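PDB 6GNE: probable starch synthase 4, chloroplastic/amyloplastic from Arabidopsis thaliana, which belongs to the soluble starch synthases, plastid enzymes built as two-domain glycosyltransferases of the GT-B fold. Local coordinates for residues 9-14 / 135-140; 103-108 / 117-122. One frame throughout, in Å; residues are numbered along the deposited sequence.

Contact 1: residues 9-14 / 135-140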
loop_
_atom_site.group_PDB
_atom_site.type_symbol
_atom_site.label_atom_id
_atom_site.label_comp_id
_atom_site.label_asym_id
_atom_site.label_seq_id
_atom_site.Cartn_x
_atom_site.Cartn_y
_atom_site.Cartn_z
ATOM N N GLY A 9 -22.846 1.765 -15.850
ATOM C CA GLY A 9 -21.490 1.875 -15.289
ATOM C C GLY A 9 -21.085 3.317 -14.998
ATOM O O GLY A 9 -21.391 4.234 -15.752
ATOM N N LEU A 10 -20.411 3.498 -13.865
ATOM C CA LEU A 10 -19.857 4.790 -13.468
ATOM C C LEU A 10 -18.546 5.114 -14.162
ATOM O O LEU A 10 -17.820 4.225 -14.585
ATOM C CB LEU A 10 -19.631 4.829 -11.963
ATOM C CG LEU A 10 -20.885 4.545 -11.130
ATOM C CD1 LEU A 10 -20.502 4.413 -9.673
ATOM C CD2 LEU A 10 -21.959 5.598 -11.340
ATOM N N TYR A 11 -18.269 6.414 -14.262
ATOM C CA TYR A 11 -16.999 6.938 -14.719
ATOM C C TYR A 11 -16.241 7.398 -13.459
ATOM O O TYR A 11 -16.637 8.360 -12.780
ATOM C CB TYR A 11 -17.219 8.068 -15.727
ATOM C CG TYR A 11 -15.969 8.818 -16.205
ATOM C CD1 TYR A 11 -14.679 8.273 -16.092
ATOM C CD2 TYR A 11 -16.092 10.072 -16.803
ATOM C CE1 TYR A 11 -13.565 8.967 -16.553
ATOM C CE2 TYR A 11 -14.988 10.779 -17.242
ATOM C CZ TYR A 11 -13.734 10.224 -17.130
ATOM O OH TYR A 11 -12.651 10.927 -17.554
ATOM N N VAL A 12 -15.158 6.680 -13.165
ATOM C CA VAL A 12 -14.397 6.822 -11.927
ATOM C C VAL A 12 -12.966 7.241 -12.248
ATOM O O VAL A 12 -12.249 6.523 -12.950
ATOM C CB VAL A 12 -14.346 5.467 -11.201
ATOM C CG1 VAL A 12 -13.651 5.601 -9.859
ATOM C CG2 VAL A 12 -15.748 4.884 -11.063
ATOM N N VAL A 13 -12.554 8.389 -11.722
ATOM C CA VAL A 13 -11.162 8.834 -11.840
ATOM C C VAL A 13 -10.414 8.718 -10.501
ATOM O O VAL A 13 -10.908 9.161 -9.476
ATOM C CB VAL A 13 -11.068 10.265 -12.381
ATOM C CG1 VAL A 13 -9.613 10.692 -12.556
ATOM C CG2 VAL A 13 -11.746 10.335 -13.733
ATOM N N HIS A 14 -9.240 8.089 -10.521
ATOM C CA HIS A 14 -8.378 7.981 -9.332
ATOM C C HIS A 14 -7.215 8.926 -9.514
ATOM O O HIS A 14 -6.532 8.884 -10.525
ATOM C CB HIS A 14 -7.854 6.558 -9.135
ATOM C CG HIS A 14 -8.886 5.600 -8.672
ATOM N ND1 HIS A 14 -8.970 5.175 -7.371
ATOM C CD2 HIS A 14 -9.904 4.999 -9.332
ATOM C CE1 HIS A 14 -10.001 4.354 -7.247
ATOM N NE2 HIS A 14 -10.586 4.232 -8.425
ATOM N N SER A 135 -10.445 19.044 -20.432
ATOM C CA SER A 135 -10.870 18.021 -21.405
ATOM C C SER A 135 -12.377 17.793 -21.410
ATOM O O SER A 135 -12.856 16.847 -22.031
ATOM C CB SER A 135 -10.172 16.681 -21.136
ATOM O OG SER A 135 -9.544 16.652 -19.873
ATOM N N GLY A 136 -13.120 18.619 -20.694
ATOM C CA GLY A 136 -14.558 18.419 -20.550
ATOM C C GLY A 136 -14.983 17.075 -19.962
ATOM O O GLY A 136 -16.049 16.602 -20.249
ATOM N N LYS A 137 -14.145 16.445 -19.161
ATOM C CA LYS A 137 -14.504 15.162 -18.577
ATOM C C LYS A 137 -15.513 15.390 -17.447
ATOM O O LYS A 137 -15.399 16.357 -16.692
ATOM C CB LYS A 137 -13.262 14.436 -18.050
ATOM C CG LYS A 137 -12.266 13.958 -19.106
ATOM C CD LYS A 137 -12.930 13.162 -20.222
ATOM C CE LYS A 137 -11.918 12.229 -20.910
ATOM N NZ LYS A 137 -12.442 11.668 -22.182
ATOM N N LYS A 138 -16.496 14.504 -17.349
ATOM C CA LYS A 138 -17.541 14.621 -16.344
ATOM C C LYS A 138 -17.646 13.325 -15.554
ATOM O O LYS A 138 -18.579 12.547 -15.769
ATOM C CB LYS A 138 -18.874 14.956 -17.013
ATOM C CG LYS A 138 -18.854 16.291 -17.735
ATOM C CD LYS A 138 -20.251 16.882 -17.870
ATOM C CE LYS A 138 -20.221 18.364 -18.217
ATOM N NZ LYS A 138 -19.344 19.167 -17.308
ATOM N N PRO A 139 -16.679 13.086 -14.643
ATOM C CA PRO A 139 -16.734 11.865 -13.840
ATOM C C PRO A 139 -17.836 11.883 -12.781
ATOM O O PRO A 139 -18.161 12.925 -12.228
ATOM C CB PRO A 139 -15.335 11.796 -13.190
ATOM C CG PRO A 139 -14.857 13.201 -13.189
ATOM C CD PRO A 139 -15.427 13.837 -14.414
ATOM N N ASP A 140 -18.385 10.706 -12.534
ATOM C CA ASP A 140 -19.329 10.486 -11.469
ATOM C C ASP A 140 -18.628 10.445 -10.117
ATOM O O ASP A 140 -19.205 10.893 -9.129
ATOM C CB ASP A 140 -20.052 9.153 -11.670
ATOM C CG ASP A 140 -20.801 9.067 -13.004
ATOM O OD1 ASP A 140 -21.746 9.857 -13.249
ATOM O OD2 ASP A 140 -20.443 8.166 -13.795
#
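Y11 lies against the K137–D140 loop from its backbone to its hydroxyl. In the Rossmann-like N-terminal domain this loop ends the beta-alpha-beta crossover from strand 92-100 through helix 117-134 into strand 141-145, which lies parallel beside strand 11-15. CG of Y11 stands anti to the backbone N (chi1 174°), beside the carbonyl carbon. Starting at the root, Y11 CB is 3.8 Å from D140 OD2. CG packs by P139 CA, and CD2 comes closer still, 3.5 Å from P139 CA, with K138 O obliquely beside it. CE2 rides near P139 N. P139 CB sits over one face, 4.2 Å from the Y11 ring centroid and 15° off the ring normal, a CH-pi contact shifted toward the rim. At the tip, Y11 OH touches the aliphatic part of K137, 3.4 Å from its CG, where the lysine chain crosses the tyrosine at about a right angle; the hydroxyl's hydrogen bond goes instead to E47 on strand 45-51. V13 CG2 adds an apolar contact with P139 CB at 3.9 Å. D140 ties the two main chains together. Its OD2 takes the Y11 N-H on the anti lone pair, N to OD2 2.8 Å and nearly straight at 170°, while D140 N returns a weak bond to Y11 O at 2.9 Å. The one strong bond, to D140 OD2, would favour an ionised carboxylate; the contact thus pairs polar bonding at the root of Y11, one bond strong and one weak, with apolar packing around its ring.

Contact 2: residues 103-108 / 117-122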
loop_
_atom_site.group_PDB
_atom_site.type_symbol
_atom_site.label_atom_id
_atom_site.label_comp_id
_atom_site.label_asym_id
_atom_site.label_seq_id
_atom_site.Cartn_x
_atom_site.Cartn_y
_atom_site.Cartn_z
ATOM N N SER A 103 10.769 24.774 -10.710
ATOM C CA SER A 103 11.143 23.910 -9.563
ATOM C C SER A 103 11.246 22.406 -9.856
ATOM O O SER A 103 11.728 21.655 -9.010
ATOM C CB SER A 103 10.148 24.083 -8.402
ATOM O OG SER A 103 10.050 25.423 -7.955
ATOM N N LYS A 104 10.764 21.961 -11.017
ATOM C CA LYS A 104 11.012 20.599 -11.512
ATOM C C LYS A 104 10.534 19.565 -10.527
ATOM O O LYS A 104 11.300 18.726 -10.032
ATOM C CB LYS A 104 12.493 20.416 -11.850
ATOM C CG LYS A 104 12.920 21.255 -13.037
ATOM C CD LYS A 104 14.452 21.155 -13.238
ATOM C CE LYS A 104 14.907 21.008 -14.703
ATOM N NZ LYS A 104 15.457 19.638 -15.072
ATOM N N PHE A 105 9.244 19.635 -10.244
ATOM C CA PHE A 105 8.689 18.905 -9.129
ATOM C C PHE A 105 8.848 17.402 -9.251
ATOM O O PHE A 105 9.102 16.741 -8.252
ATOM C CB PHE A 105 7.214 19.248 -8.942
ATOM C CG PHE A 105 6.955 20.678 -8.537
ATOM C CD1 PHE A 105 7.581 21.234 -7.417
ATOM C CD2 PHE A 105 6.046 21.459 -9.252
ATOM C CE1 PHE A 105 7.334 22.554 -7.042
ATOM C CE2 PHE A 105 5.794 22.766 -8.878
ATOM C CZ PHE A 105 6.442 23.317 -7.767
ATOM N N PHE A 106 8.712 16.854 -10.449
ATOM C CA PHE A 106 8.805 15.401 -10.632
ATOM C C PHE A 106 10.006 14.960 -11.448
ATOM O O PHE A 106 9.956 13.981 -12.188
ATOM C CB PHE A 106 7.476 14.888 -11.167
ATOM C CG PHE A 106 6.347 15.225 -10.265
ATOM C CD1 PHE A 106 6.262 14.635 -9.021
ATOM C CD2 PHE A 106 5.421 16.201 -10.607
ATOM C CE1 PHE A 106 5.253 14.981 -8.147
ATOM C CE2 PHE A 106 4.398 16.547 -9.736
ATOM C CZ PHE A 106 4.320 15.940 -8.501
ATOM N N TRP A 107 11.113 15.660 -11.220
ATOM C CA TRP A 107 12.374 15.427 -11.892
ATOM C C TRP A 107 13.496 15.357 -10.847
ATOM O O TRP A 107 14.584 15.845 -11.083
ATOM C CB TRP A 107 12.590 16.601 -12.834
ATOM C CG TRP A 107 12.709 16.310 -14.289
ATOM C CD1 TRP A 107 13.446 15.314 -14.898
ATOM C CD2 TRP A 107 12.149 17.106 -15.345
ATOM N NE1 TRP A 107 13.333 15.417 -16.267
ATOM C CE2 TRP A 107 12.559 16.515 -16.573
ATOM C CE3 TRP A 107 11.350 18.273 -15.374
ATOM C CZ2 TRP A 107 12.176 17.050 -17.832
ATOM C CZ3 TRP A 107 10.963 18.796 -16.618
ATOM C CH2 TRP A 107 11.376 18.183 -17.830
ATOM N N ARG A 108 13.226 14.719 -9.709
ATOM C CA ARG A 108 14.115 14.719 -8.536
ATOM C C ARG A 108 14.774 13.366 -8.260
ATOM O O ARG A 108 15.467 13.208 -7.255
ATOM C CB ARG A 108 13.310 15.090 -7.285
ATOM C CG ARG A 108 12.474 16.363 -7.387
ATOM C CD ARG A 108 13.319 17.613 -7.528
ATOM N NE ARG A 108 12.463 18.806 -7.478
ATOM C CZ ARG A 108 11.948 19.363 -6.370
ATOM N NH1 ARG A 108 12.182 18.860 -5.158
ATOM N NH2 ARG A 108 11.169 20.434 -6.479
ATOM N N ASP A 117 7.861 18.549 -0.528
ATOM C CA ASP A 117 6.785 17.591 -0.913
ATOM C C ASP A 117 5.400 18.244 -0.946
ATOM O O ASP A 117 4.599 17.962 -1.843
ATOM C CB ASP A 117 6.736 16.349 0.008
ATOM C CG ASP A 117 7.675 15.230 -0.428
ATOM O OD1 ASP A 117 8.306 15.297 -1.501
ATOM O OD2 ASP A 117 7.758 14.238 0.299
ATOM N N PHE A 118 5.132 19.118 0.025
ATOM C CA PHE A 118 3.845 19.789 0.141
ATOM C C PHE A 118 3.506 20.542 -1.160
ATOM O O PHE A 118 2.391 20.424 -1.708
ATOM C CB PHE A 118 3.852 20.746 1.345
ATOM C CG PHE A 118 2.489 21.244 1.710
ATOM C CD1 PHE A 118 1.900 22.283 1.007
ATOM C CD2 PHE A 118 1.775 20.645 2.750
ATOM C CE1 PHE A 118 0.633 22.716 1.323
ATOM C CE2 PHE A 118 0.494 21.069 3.071
ATOM C CZ PHE A 118 -0.070 22.116 2.356
ATOM N N ARG A 119 4.482 21.318 -1.638
ATOM C CA ARG A 119 4.320 22.080 -2.852
ATOM C C ARG A 119 4.181 21.154 -4.070
ATOM O O ARG A 119 3.272 21.343 -4.895
ATOM C CB ARG A 119 5.477 23.063 -3.028
ATOM C CG ARG A 119 5.405 24.253 -2.072
ATOM C CD ARG A 119 6.704 25.062 -2.026
ATOM N NE ARG A 119 7.148 25.526 -3.340
ATOM C CZ ARG A 119 6.571 26.501 -4.051
ATOM N NH1 ARG A 119 7.077 26.822 -5.236
ATOM N NH2 ARG A 119 5.482 27.139 -3.620
ATOM N N ARG A 120 5.066 20.155 -4.145
ATOM C CA ARG A 120 5.071 19.156 -5.212
ATOM C C ARG A 120 3.676 18.563 -5.388
ATOM O O ARG A 120 3.105 18.622 -6.470
ATOM C CB ARG A 120 6.073 18.033 -4.916
ATOM C CG ARG A 120 7.547 18.406 -4.952
ATOM C CD ARG A 120 8.442 17.250 -4.523
ATOM N NE ARG A 120 8.508 16.206 -5.567
ATOM C CZ ARG A 120 8.623 14.887 -5.371
ATOM N NH1 ARG A 120 8.680 14.344 -4.152
ATOM N NH2 ARG A 120 8.681 14.075 -6.424
ATOM N N PHE A 121 3.089 18.035 -4.324
ATOM C CA PHE A 121 1.825 17.306 -4.477
ATOM C C PHE A 121 0.548 18.178 -4.460
ATOM O O PHE A 121 -0.469 17.816 -5.066
ATOM C CB PHE A 121 1.775 16.132 -3.498
ATOM C CG PHE A 121 2.811 15.067 -3.789
ATOM C CD1 PHE A 121 2.633 14.197 -4.855
ATOM C CD2 PHE A 121 3.968 14.952 -3.015
ATOM C CE1 PHE A 121 3.571 13.216 -5.129
ATOM C CE2 PHE A 121 4.922 13.984 -3.295
ATOM C CZ PHE A 121 4.731 13.109 -4.348
ATOM N N SER A 122 0.577 19.318 -3.784
ATOM C CA SER A 122 -0.516 20.286 -3.929
ATOM C C SER A 122 -0.566 20.841 -5.370
ATOM O O SER A 122 -1.655 21.044 -5.915
ATOM C CB SER A 122 -0.433 21.418 -2.890
ATOM O OG SER A 122 0.744 22.175 -3.046
#
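R120, near the start of helix 117-134, reaches across to the carbonyl of F105, which belongs to a type I beta turn (K104 to W107) in the loop leading from strand 92-100 to this helix of the GT-B N-terminal domain. A bend at chi3 (73°) swings R120 NE toward that oxygen: NE to F105 O is 2.8 Å at 155°, with the oxygen close to the guanidinium plane, and NH2 adds a weak bond to the same atom. NH1 faces back along the helix and forms a salt bridge with D117 OD1, 2.8 Å away; F111 O accepts from NH1 as well.

R108 works on its own loop. Its NH2 donates to S103 O at 2.9 Å, and NE to K104 O at 2.8 Å. W107 N also reaches K104 O, from the other face of that carbonyl. R108 NH1 stands 4.6 Å from R120 NE, a like-charge approach probably eased by the salt bridges of NH1 to E114 and D116. R119 has its acid partner in D76.

Apolar contacts accompany these bonds. F105 CD1 lies 3.8 Å from R120 CG as the two side chains slide past each other in opposite directions. In an offset edge-to-face pair, F106 turns its edge toward the face of F121, planes at 61°, with F106 CE1 3.9 Å from F121 CE1.

In the fold
Helix 117-134 joins the two contacts: it begins inside contact 2, and the loop of contact 1 takes over just beyond its C-terminal end. Both belong to the N-terminal half of the GT-B architecture, and the chain passes through contact 2 on its way between the two segments of contact 1. Their centres are about 26 Å apart and their nearest atoms about 12 Å, so they do not touch. Near contact 2 the F121 side chain lies about 6 Å from a bound glucose unit (GLC) and about 9 Å from the AC1 residue. Contact 1, at the other end of the helix, sets strand 11-15 against the loop that leads into strand 141-145.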